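Local coordinates for protein DNA primase (Aquifex aeolicus, PDB 2AU3) that is the replication primase, which probably synthesises the short RNA primers that DNA polymerase extends, and pairs a zinc-binding domain with an RNA polymerase core of the TOPRIM type, at residues I14-L24 / G65-E75; I55-V63 / V139-Y147. All coordinates share one frame; numbering follows the deposited sequence.

How the contacts relate
From the N terminus the chain first runs through 14-24, then through the strands of the zinc ribbon, and returns at 65-75, where contact 1 closes a loop of 40 residues and sets helix 67-75 against helix 16-23. Segment 55-63 lies within that loop, but its partner 139-147 comes only after a further 75 mostly helical residues, so the two contacts cross along the chain. Contact 1 works inside the zinc-binding domain, joining helices that flank the ribbon; contact 2 ties the ribbon to the polymerase core. Their centres are about 17 Å apart, and they meet where Phe56 N probably donates to Gly65 O (2.8 Å) between neighbouring strands.

Contact 1 of 2, residues I14-L24 / G65-E75; sequences IDIVDVISEYL and GDAIKFVSLYE
Tyr23 enters the C-terminal end of this helix pair as a knob, seated among Phe70, Val71, Tyr74 and Glu75. Phe70 turns its edge toward the tyrosine face in an offset edge-to-face pair, centroids 5.4 Å apart and planes at 66°. Tyr23 CD1 lies over one face of the Tyr74 ring, toward its rim, completing an aromatic cluster. The Tyr23 hydroxyl donates to the anti lone pair of Glu75 OE2 (2.8 Å), which holds that end of the ring beside the carboxylate. An alanine in place of Tyr23 is likely to open a gap between Phe70 and Tyr74 and leave Glu75 without this donor. Phe70 CG, anti to its backbone N (chi1 176°), sets the ring with one face against Ile20, whose CG1 makes a CH-pi contact 4.1 Å from the centroid.

At the N-terminal ends the small Ala67 lets Ile16 CA and Ala67 CA approach to 4.9 Å; its CB meets Ile14 CG2 at 3.6 Å. Asp66 suits its N-cap: OD1 accepts from Lys69 N while OD2 bonds Tyr79 OH. The helices run nearly parallel, 18° apart. Ile16 and Ile20 also rest on Val49 of strand 47-50, while Tyr90 of helix 79-90 touches Ile14 and Val19.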
# COMPACT_ATOMS: atom_id res chain seq x y z
N ILE A 14 6.90 -2.01 -26.45
CA ILE A 14 6.46 -0.61 -26.48
C ILE A 14 7.35 0.27 -25.60
O ILE A 14 7.79 -0.17 -24.54
CB ILE A 14 5.00 -0.45 -26.00
CG1 ILE A 14 4.03 -1.07 -27.00
CG2 ILE A 14 4.67 1.00 -25.85
CD1 ILE A 14 2.73 -1.50 -26.35
N ASP A 15 7.63 1.48 -26.05
CA ASP A 15 8.22 2.50 -25.20
C ASP A 15 7.16 3.57 -25.03
O ASP A 15 6.76 4.20 -26.01
CB ASP A 15 9.50 3.10 -25.84
CG ASP A 15 10.25 4.06 -24.90
OD1 ASP A 15 9.68 4.54 -23.88
OD2 ASP A 15 11.44 4.39 -25.10
N ILE A 16 6.70 3.77 -23.80
CA ILE A 16 5.60 4.69 -23.54
C ILE A 16 5.87 6.11 -24.04
O ILE A 16 4.94 6.80 -24.44
CB ILE A 16 5.26 4.69 -22.04
CG1 ILE A 16 3.93 5.42 -21.80
CG2 ILE A 16 6.43 5.27 -21.21
CD1 ILE A 16 3.35 5.15 -20.38
N VAL A 17 7.14 6.52 -24.02
CA VAL A 17 7.53 7.84 -24.51
C VAL A 17 7.18 7.99 -25.99
O VAL A 17 6.55 8.97 -26.40
CB VAL A 17 9.04 8.11 -24.23
CG1 VAL A 17 9.51 9.41 -24.90
CG2 VAL A 17 9.30 8.19 -22.75
N ASP A 18 7.56 7.01 -26.81
CA ASP A 18 7.18 7.04 -28.23
C ASP A 18 5.65 7.07 -28.42
O ASP A 18 5.15 7.84 -29.26
CB ASP A 18 7.77 5.86 -29.01
CG ASP A 18 9.30 5.85 -29.02
OD1 ASP A 18 9.92 6.93 -29.04
OD2 ASP A 18 9.96 4.79 -29.01
N VAL A 19 4.91 6.25 -27.68
CA VAL A 19 3.45 6.26 -27.93
C VAL A 19 2.72 7.53 -27.52
O VAL A 19 1.91 8.03 -28.29
CB VAL A 19 2.64 4.92 -27.64
CG1 VAL A 19 3.46 3.84 -27.02
CG2 VAL A 19 1.31 5.17 -26.89
N ILE A 20 3.04 8.08 -26.34
CA ILE A 20 2.36 9.28 -25.90
C ILE A 20 2.79 10.52 -26.71
O ILE A 20 1.99 11.45 -26.93
CB ILE A 20 2.53 9.46 -24.36
CG1 ILE A 20 1.97 8.21 -23.63
CG2 ILE A 20 1.84 10.75 -23.89
CD1 ILE A 20 1.66 8.38 -22.11
N SER A 21 4.03 10.53 -27.17
CA SER A 21 4.54 11.66 -27.98
C SER A 21 3.80 11.83 -29.32
O SER A 21 3.74 12.93 -29.86
CB SER A 21 6.05 11.52 -28.22
OG SER A 21 6.57 12.72 -28.78
N GLU A 22 3.25 10.74 -29.86
CA GLU A 22 2.37 10.81 -31.03
C GLU A 22 1.14 11.70 -30.76
O GLU A 22 0.67 12.39 -31.67
CB GLU A 22 1.91 9.40 -31.41
CG GLU A 22 3.05 8.43 -31.74
CD GLU A 22 2.73 7.52 -32.92
OE1 GLU A 22 1.76 6.74 -32.84
OE2 GLU A 22 3.46 7.57 -33.92
N TYR A 23 0.66 11.69 -29.52
CA TYR A 23 -0.59 12.37 -29.16
C TYR A 23 -0.33 13.72 -28.53
O TYR A 23 -1.00 14.70 -28.85
CB TYR A 23 -1.36 11.54 -28.14
CG TYR A 23 -1.93 10.27 -28.66
CD1 TYR A 23 -3.18 10.25 -29.28
CD2 TYR A 23 -1.24 9.07 -28.52
CE1 TYR A 23 -3.73 9.07 -29.73
CE2 TYR A 23 -1.76 7.89 -29.02
CZ TYR A 23 -3.01 7.90 -29.59
OH TYR A 23 -3.53 6.74 -30.06
N LEU A 24 0.67 13.77 -27.64
CA LEU A 24 0.93 14.98 -26.86
C LEU A 24 2.29 15.63 -27.12
O LEU A 24 3.27 14.97 -27.51
CB LEU A 24 0.75 14.70 -25.35
CG LEU A 24 -0.53 13.97 -24.92
CD1 LEU A 24 -0.54 13.64 -23.42
CD2 LEU A 24 -1.79 14.74 -25.34
N GLY A 65 -1.12 4.94 -15.63
CA GLY A 65 -1.05 3.61 -16.19
C GLY A 65 0.05 3.42 -17.23
O GLY A 65 0.96 4.25 -17.36
N ASP A 66 -0.03 2.32 -17.97
CA ASP A 66 0.96 2.03 -19.00
C ASP A 66 0.57 2.65 -20.35
O ASP A 66 -0.41 3.43 -20.45
CB ASP A 66 1.27 0.51 -19.12
CG ASP A 66 0.07 -0.31 -19.64
OD1 ASP A 66 -0.92 0.29 -20.09
OD2 ASP A 66 0.02 -1.57 -19.64
N ALA A 67 1.37 2.35 -21.37
CA ALA A 67 1.16 2.92 -22.68
C ALA A 67 -0.15 2.47 -23.33
O ALA A 67 -0.88 3.29 -23.90
CB ALA A 67 2.35 2.58 -23.59
N ILE A 68 -0.47 1.18 -23.26
CA ILE A 68 -1.71 0.69 -23.82
C ILE A 68 -2.91 1.41 -23.19
O ILE A 68 -3.88 1.79 -23.87
CB ILE A 68 -1.87 -0.83 -23.58
CG1 ILE A 68 -0.80 -1.61 -24.36
CG2 ILE A 68 -3.31 -1.28 -23.96
CD1 ILE A 68 -0.67 -3.09 -23.95
N LYS A 69 -2.84 1.57 -21.87
CA LYS A 69 -3.90 2.22 -21.12
C LYS A 69 -4.06 3.68 -21.56
O LYS A 69 -5.18 4.16 -21.68
CB LYS A 69 -3.61 2.13 -19.63
CG LYS A 69 -4.51 3.02 -18.80
CD LYS A 69 -4.73 2.41 -17.44
CE LYS A 69 -5.93 3.01 -16.76
NZ LYS A 69 -5.66 3.15 -15.30
N PHE A 70 -2.95 4.38 -21.80
CA PHE A 70 -3.06 5.75 -22.32
C PHE A 70 -3.90 5.77 -23.62
O PHE A 70 -4.80 6.59 -23.77
CB PHE A 70 -1.70 6.40 -22.58
CG PHE A 70 -1.82 7.78 -23.20
CD1 PHE A 70 -2.07 8.90 -22.41
CD2 PHE A 70 -1.79 7.93 -24.58
CE1 PHE A 70 -2.23 10.17 -22.98
CE2 PHE A 70 -1.95 9.21 -25.17
CZ PHE A 70 -2.18 10.32 -24.37
N VAL A 71 -3.57 4.89 -24.55
CA VAL A 71 -4.27 4.86 -25.84
C VAL A 71 -5.75 4.54 -25.61
O VAL A 71 -6.64 5.20 -26.20
CB VAL A 71 -3.60 3.88 -26.85
CG1 VAL A 71 -4.43 3.77 -28.15
CG2 VAL A 71 -2.18 4.32 -27.14
N SER A 72 -6.02 3.58 -24.72
CA SER A 72 -7.40 3.23 -24.36
C SER A 72 -8.19 4.45 -23.91
O SER A 72 -9.37 4.61 -24.27
CB SER A 72 -7.42 2.18 -23.24
OG SER A 72 -8.74 1.82 -22.92
N LEU A 73 -7.55 5.29 -23.10
CA LEU A 73 -8.24 6.46 -22.58
C LEU A 73 -8.35 7.54 -23.64
O LEU A 73 -9.43 8.12 -23.84
CB LEU A 73 -7.58 7.01 -21.30
CG LEU A 73 -7.55 6.12 -20.06
CD1 LEU A 73 -6.57 6.70 -19.01
CD2 LEU A 73 -8.94 5.97 -19.47
N TYR A 74 -7.26 7.79 -24.35
CA TYR A 74 -7.30 8.77 -25.43
C TYR A 74 -8.34 8.42 -26.51
O TYR A 74 -9.13 9.28 -26.92
CB TYR A 74 -5.91 8.99 -26.05
CG TYR A 74 -5.82 10.33 -26.78
CD1 TYR A 74 -5.41 11.48 -26.11
CD2 TYR A 74 -6.20 10.43 -28.12
CE1 TYR A 74 -5.35 12.72 -26.77
CE2 TYR A 74 -6.13 11.65 -28.80
CZ TYR A 74 -5.71 12.79 -28.13
OH TYR A 74 -5.66 13.98 -28.81
N GLU A 75 -8.39 7.16 -26.93
CA GLU A 75 -9.27 6.79 -28.04
C GLU A 75 -10.68 6.37 -27.61
O GLU A 75 -11.54 6.11 -28.46
CB GLU A 75 -8.64 5.68 -28.88
CG GLU A 75 -7.24 6.01 -29.38
CD GLU A 75 -7.22 7.05 -30.50
OE1 GLU A 75 -8.30 7.43 -31.02
OE2 GLU A 75 -6.10 7.48 -30.88

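Contact 2 of 2, residues I55-V63 / V139-Y147; sequences IFKCFGCGV and VARKFDLGY. With ZN (zinc ion), chain B.
A single ammonium group, Lys57 NZ, gathers three oxygens from both sides of the boundary between zinc ribbon and polymerase core. It donates to Gly62 O (2.6 Å) on its own loop and to Arg141 O (2.8 Å) near the end of helix 137-142, and it forms a salt bridge with Asp144 OD2 (2.7 Å). The donor stands out of both carbonyl planes, by 19° at Gly62 and 30° at Arg141, consistent with one amine being shared among three acceptors. A lysine suits this place because its long chain, bent at chi2 (71°), carries the charge from the strand to the helix terminus.

Asp144 follows the helix with positive phi in a Schellman motif, and its CG, anti to the carbonyl carbon, brings OD2 to the lysine. Arg117 and Lys194 also form salt bridges with this carboxylate. Arg141 lies along the zinc loop: its aliphatic CD comes to 3.2 Å from Gly60 O, which sits over one face of the guanidinium, and a bend at chi3 brings Arg141 NE to 3.4 Å from Phe59 O. Gly62 has no side chain for good reason, since a CB would press on Arg141 CB and on the preceding carbonyl.

Behind this surface Cys58 SG and Cys61 SG bind the zinc ion, at 2.4 and 2.3 Å, with Cys37 and His40 completing the site. Cys61 N donates to Cys58 SG, an N-H...S bond that probably steadies the loop round the metal.

Between these two segments the chemistry implies docking through charge and backbone carbonyls rather than an apolar core. The positive lysine would probably lessen repulsion between Gly62 O and Asp144 OD2, two acceptors 3.4 Å apart, and it links the loop that carries two of the zinc ligands to the polymerase core.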
# COMPACT_ATOMS: atom_id res chain seq x y z
N ILE A 55 5.36 4.26 -17.21
CA ILE A 55 3.98 4.60 -16.88
C ILE A 55 3.79 6.09 -17.05
O ILE A 55 4.75 6.84 -17.17
CB ILE A 55 3.64 4.16 -15.43
CG1 ILE A 55 4.58 4.84 -14.42
CG2 ILE A 55 3.61 2.60 -15.32
CD1 ILE A 55 4.30 4.51 -12.90
N PHE A 56 2.54 6.53 -17.06
CA PHE A 56 2.22 7.95 -16.99
C PHE A 56 1.44 8.11 -15.70
O PHE A 56 0.94 7.13 -15.18
CB PHE A 56 1.38 8.40 -18.21
CG PHE A 56 -0.02 7.80 -18.25
CD1 PHE A 56 -1.11 8.49 -17.69
CD2 PHE A 56 -0.26 6.57 -18.87
CE1 PHE A 56 -2.41 7.97 -17.74
CE2 PHE A 56 -1.58 6.03 -18.92
CZ PHE A 56 -2.64 6.74 -18.35
N LYS A 57 1.38 9.33 -15.18
CA LYS A 57 0.58 9.61 -13.98
C LYS A 57 0.27 11.09 -13.99
O LYS A 57 1.18 11.92 -14.06
CB LYS A 57 1.35 9.25 -12.70
CG LYS A 57 0.59 9.53 -11.38
CD LYS A 57 -0.61 8.56 -11.13
CE LYS A 57 -1.22 8.83 -9.72
NZ LYS A 57 -2.44 7.99 -9.45
N CYS A 58 -1.02 11.43 -13.92
CA CYS A 58 -1.41 12.82 -13.77
C CYS A 58 -1.47 13.23 -12.31
O CYS A 58 -2.24 12.67 -11.54
CB CYS A 58 -2.74 13.09 -14.44
SG CYS A 58 -3.05 14.85 -14.43
N PHE A 59 -0.66 14.20 -11.93
CA PHE A 59 -0.69 14.74 -10.57
C PHE A 59 -1.86 15.68 -10.38
O PHE A 59 -2.06 16.20 -9.30
CB PHE A 59 0.61 15.45 -10.23
CG PHE A 59 1.72 14.53 -9.89
CD1 PHE A 59 2.17 13.59 -10.82
CD2 PHE A 59 2.31 14.57 -8.63
CE1 PHE A 59 3.20 12.71 -10.51
CE2 PHE A 59 3.36 13.70 -8.31
CZ PHE A 59 3.80 12.76 -9.26
N GLY A 60 -2.65 15.88 -11.43
CA GLY A 60 -3.80 16.76 -11.34
C GLY A 60 -5.09 16.02 -11.06
O GLY A 60 -5.86 16.41 -10.18
N CYS A 61 -5.34 14.95 -11.81
CA CYS A 61 -6.52 14.13 -11.58
C CYS A 61 -6.22 12.71 -11.07
O CYS A 61 -7.13 12.02 -10.64
CB CYS A 61 -7.38 14.05 -12.83
SG CYS A 61 -6.56 13.15 -14.17
N GLY A 62 -4.97 12.29 -11.13
CA GLY A 62 -4.59 11.00 -10.58
C GLY A 62 -4.64 9.84 -11.55
O GLY A 62 -4.22 8.73 -11.21
N VAL A 63 -5.17 10.06 -12.75
CA VAL A 63 -5.12 9.06 -13.81
C VAL A 63 -3.66 8.60 -14.06
O VAL A 63 -2.73 9.41 -14.04
CB VAL A 63 -5.81 9.54 -15.12
CG1 VAL A 63 -4.88 10.40 -15.98
CG2 VAL A 63 -6.31 8.39 -15.92
N VAL A 139 -2.27 13.14 -1.96
CA VAL A 139 -2.11 11.74 -1.51
C VAL A 139 -3.30 10.91 -1.97
O VAL A 139 -3.13 9.79 -2.42
CB VAL A 139 -1.96 11.63 0.03
CG1 VAL A 139 -2.10 10.15 0.53
CG2 VAL A 139 -0.64 12.21 0.47
N ALA A 140 -4.53 11.46 -1.88
CA ALA A 140 -5.72 10.73 -2.33
C ALA A 140 -5.55 10.29 -3.79
O ALA A 140 -5.89 9.16 -4.15
CB ALA A 140 -7.00 11.60 -2.15
N ARG A 141 -5.01 11.19 -4.63
CA ARG A 141 -4.74 10.89 -6.03
C ARG A 141 -3.58 9.93 -6.27
O ARG A 141 -3.68 9.03 -7.12
CB ARG A 141 -4.47 12.18 -6.79
CG ARG A 141 -5.73 13.03 -6.95
CD ARG A 141 -5.53 14.24 -7.82
NE ARG A 141 -4.54 15.17 -7.28
CZ ARG A 141 -4.82 16.33 -6.67
NH1 ARG A 141 -6.09 16.70 -6.47
NH2 ARG A 141 -3.84 17.09 -6.23
N LYS A 142 -2.48 10.12 -5.53
CA LYS A 142 -1.34 9.19 -5.61
C LYS A 142 -1.75 7.76 -5.33
O LYS A 142 -1.29 6.83 -6.03
CB LYS A 142 -0.23 9.58 -4.65
CG LYS A 142 0.97 8.62 -4.71
CD LYS A 142 2.04 9.07 -3.72
CE LYS A 142 3.27 8.19 -3.78
NZ LYS A 142 3.91 8.12 -5.12
N PHE A 143 -2.56 7.59 -4.29
CA PHE A 143 -2.98 6.28 -3.82
C PHE A 143 -4.25 5.76 -4.50
O PHE A 143 -4.72 4.67 -4.19
CB PHE A 143 -3.16 6.27 -2.29
CG PHE A 143 -1.86 6.11 -1.55
CD1 PHE A 143 -1.42 4.84 -1.12
CD2 PHE A 143 -1.05 7.19 -1.33
CE1 PHE A 143 -0.19 4.69 -0.44
CE2 PHE A 143 0.19 7.05 -0.65
CZ PHE A 143 0.60 5.76 -0.20
N ASP A 144 -4.78 6.54 -5.45
CA ASP A 144 -5.90 6.10 -6.29
C ASP A 144 -7.18 5.83 -5.46
O ASP A 144 -7.98 4.97 -5.78
CB ASP A 144 -5.50 4.88 -7.16
CG ASP A 144 -4.42 5.22 -8.18
OD1 ASP A 144 -3.44 4.46 -8.31
OD2 ASP A 144 -4.45 6.26 -8.89
N LEU A 145 -7.37 6.64 -4.42
CA LEU A 145 -8.58 6.55 -3.62
C LEU A 145 -9.81 6.70 -4.46
O LEU A 145 -9.85 7.51 -5.44
CB LEU A 145 -8.59 7.57 -2.49
CG LEU A 145 -7.43 7.48 -1.51
CD1 LEU A 145 -7.87 8.14 -0.24
CD2 LEU A 145 -6.93 6.09 -1.23
N GLY A 146 -10.84 5.94 -4.08
CA GLY A 146 -12.08 5.99 -4.81
C GLY A 146 -13.33 5.92 -3.96
O GLY A 146 -13.29 6.07 -2.73
N TYR A 147 -14.44 5.66 -4.64
CA TYR A 147 -15.75 5.55 -4.04
C TYR A 147 -16.56 4.62 -4.92
O TYR A 147 -16.46 4.70 -6.15
CB TYR A 147 -16.41 6.92 -4.04
CG TYR A 147 -17.81 6.92 -3.50
CD1 TYR A 147 -18.08 6.47 -2.21
CD2 TYR A 147 -18.88 7.32 -4.30
CE1 TYR A 147 -19.38 6.45 -1.73
CE2 TYR A 147 -20.18 7.32 -3.81
CZ TYR A 147 -20.41 6.89 -2.53
OH TYR A 147 -21.70 6.88 -2.07
ZN ZN B . -5.26 14.69 -15.37